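Local coordinates for protein SVS_variant_AS1 (Streptomyces sp. CWA1, PDB 6TJA) that is an engineered ancestral terpene cyclase related to spiroviolene synthase and probably cyclises geranylgeranyl diphosphate to a diterpene, at residues Ala152-Trp156 with Leu184-Pro190. Numbering follows the deposited sequence.
Sequences AHRAW and LSAGGEP
L184 packs along the helix of A155 and W156 with both its backbone and its side chain. Its O lies 3.2 Å from W156 CA, and the angle of 150° at the hydrogen supports a CA-H...O contact. The same oxygen sits at the edge of the indole, 3.3 Å from W156 CD1, and also accepts a weak bond from G187 N. On the side-chain end, L184 CD2 comes to 3.9 Å from A155 CB, while the rest of the leucine borders A155 O.

S185 adds a solvent-mediated link: one water accepts from W156 NE1 at 3.0 Å and donates to S185 O at 2.7 Å. That bridge, in the plane of the indole, satisfies its N-H. The ring reaches this side because chi1 of W156 is 155°, which swings CG roughly trans to N; its far rim, at CZ3, rests over a face of H153.

At G187 the chain turns, with a positive phi of 85°, and the residue serves as N-cap of the next helix. Its CA approaches W156 CD1 obliquely at 3.5 Å. E189 then brings its backbone C to 3.5 Å from A152 CB, whereas its bent side chain carries OE2 off to a salt bridge with R214. P190 completes the contact by laying its ring along the 152-156 turn, from A152 CB at its CB end to W156 CB, 3.8 Å from its CD.

No conventional hydrogen bond joins 152-156 directly to 184-190; the CA-H...O contact, van der Waals packing of side chains on each other and on backbone atoms, and the water bridge hold them together. The interrupted helix resembles the helix-G break of class I terpene synthases. It lies between helix 143-169 and helix 211-231, which meets E189 through I221; W82 of helix 70-91 packs on W156, and R154 of the second subunit packs on A155 and L184.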
loop_
_atom_site.group_PDB
_atom_site.type_symbol
_atom_site.label_atom_id
_atom_site.label_comp_id
_atom_site.label_asym_id
_atom_site.label_seq_id
_atom_site.Cartn_x
_atom_site.Cartn_y
_atom_site.Cartn_z
ATOM N N ALA A 152 -5.139 1.016 2.116
ATOM C CA ALA A 152 -5.122 0.970 3.596
ATOM C C ALA A 152 -4.805 -0.467 4.033
ATOM O O ALA A 152 -3.989 -0.646 4.988
ATOM C CB ALA A 152 -6.442 1.447 4.176
ATOM N N HIS A 153 -5.385 -1.418 3.318
ATOM C CA HIS A 153 -5.222 -2.828 3.518
ATOM C C HIS A 153 -3.789 -3.305 3.323
ATOM O O HIS A 153 -3.293 -4.034 4.110
ATOM C CB HIS A 153 -6.165 -3.562 2.599
ATOM C CG HIS A 153 -6.366 -4.999 2.921
ATOM N ND1 HIS A 153 -5.558 -5.988 2.429
ATOM C CD2 HIS A 153 -7.342 -5.624 3.606
ATOM C CE1 HIS A 153 -6.013 -7.155 2.817
ATOM N NE2 HIS A 153 -7.095 -6.961 3.528
ATOM N N ARG A 154 -3.143 -2.870 2.261
ATOM C CA ARG A 154 -1.778 -3.234 2.049
ATOM C C ARG A 154 -0.923 -2.590 3.123
ATOM O O ARG A 154 -0.001 -3.171 3.552
ATOM C CB ARG A 154 -1.244 -2.874 0.662
ATOM C CG ARG A 154 0.204 -3.313 0.505
ATOM C CD ARG A 154 0.790 -3.454 -0.876
ATOM N NE ARG A 154 0.064 -2.668 -1.795
ATOM C CZ ARG A 154 -0.574 -3.084 -2.856
ATOM N NH1 ARG A 154 -0.528 -4.300 -3.282
ATOM N NH2 ARG A 154 -1.202 -2.195 -3.531
ATOM N N ALA A 155 -1.280 -1.399 3.556
ATOM C CA ALA A 155 -0.503 -0.685 4.596
ATOM C C ALA A 155 -0.519 -1.517 5.889
ATOM O O ALA A 155 0.567 -1.723 6.453
ATOM C CB ALA A 155 -1.023 0.717 4.780
ATOM N N TRP A 156 -1.692 -2.060 6.269
ATOM C CA TRP A 156 -1.853 -2.908 7.475
ATOM C C TRP A 156 -1.025 -4.195 7.339
ATOM O O TRP A 156 -0.295 -4.560 8.311
ATOM C CB TRP A 156 -3.335 -3.181 7.746
ATOM C CG TRP A 156 -3.573 -4.443 8.509
ATOM C CD1 TRP A 156 -3.205 -4.706 9.792
ATOM C CD2 TRP A 156 -4.240 -5.626 8.031
ATOM N NE1 TRP A 156 -3.555 -5.976 10.132
ATOM C CE2 TRP A 156 -4.208 -6.562 9.080
ATOM C CE3 TRP A 156 -4.830 -5.989 6.822
ATOM C CZ2 TRP A 156 -4.768 -7.828 8.960
ATOM C CZ3 TRP A 156 -5.367 -7.246 6.699
ATOM C CH2 TRP A 156 -5.307 -8.157 7.748
ATOM N N LEU A 184 0.416 0.775 11.590
ATOM C CA LEU A 184 -0.000 -0.115 10.488
ATOM C C LEU A 184 -0.577 -1.439 11.016
ATOM O O LEU A 184 -1.630 -1.860 10.506
ATOM C CB LEU A 184 1.235 -0.319 9.611
ATOM C CG LEU A 184 1.780 0.932 8.920
ATOM C CD1 LEU A 184 2.874 0.546 7.935
ATOM C CD2 LEU A 184 0.654 1.689 8.192
ATOM N N SER A 185 0.137 -2.126 11.925
ATOM C CA SER A 185 -0.065 -3.560 12.266
ATOM C C SER A 185 -1.345 -3.761 13.081
ATOM O O SER A 185 -1.880 -4.885 13.090
ATOM C CB SER A 185 1.102 -4.113 13.001
ATOM O OG SER A 185 1.254 -3.466 14.250
ATOM N N ALA A 186 -1.832 -2.723 13.750
ATOM C CA ALA A 186 -3.057 -2.821 14.585
ATOM C C ALA A 186 -4.331 -2.753 13.737
ATOM O O ALA A 186 -5.346 -2.962 14.323
ATOM C CB ALA A 186 -3.068 -1.776 15.681
ATOM N N GLY A 187 -4.291 -2.523 12.419
ATOM C CA GLY A 187 -5.479 -2.634 11.541
ATOM C C GLY A 187 -6.377 -1.388 11.453
ATOM O O GLY A 187 -7.522 -1.498 10.892
ATOM N N GLY A 188 -5.876 -0.237 11.910
ATOM C CA GLY A 188 -6.604 1.036 11.966
ATOM C C GLY A 188 -6.745 1.670 10.591
ATOM O O GLY A 188 -7.734 2.372 10.398
ATOM N N GLU A 189 -5.773 1.491 9.689
ATOM C CA GLU A 189 -5.842 2.115 8.345
ATOM C C GLU A 189 -7.073 1.607 7.615
ATOM O O GLU A 189 -7.895 2.418 7.215
ATOM C CB GLU A 189 -4.571 1.914 7.525
ATOM C CG GLU A 189 -3.448 2.814 7.989
ATOM C CD GLU A 189 -3.524 4.285 7.613
ATOM O OE1 GLU A 189 -4.503 4.710 6.986
ATOM O OE2 GLU A 189 -2.568 5.004 7.942
ATOM N N PRO A 190 -7.208 0.286 7.359
ATOM C CA PRO A 190 -8.372 -0.239 6.650
ATOM C C PRO A 190 -9.676 -0.129 7.455
ATOM O O PRO A 190 -10.694 -0.050 6.828
ATOM C CB PRO A 190 -7.926 -1.678 6.373
ATOM C CG PRO A 190 -7.060 -2.015 7.548
ATOM C CD PRO A 190 -6.243 -0.767 7.706
HETATM O O HOH W 1 -3.369 -7.084 12.916
#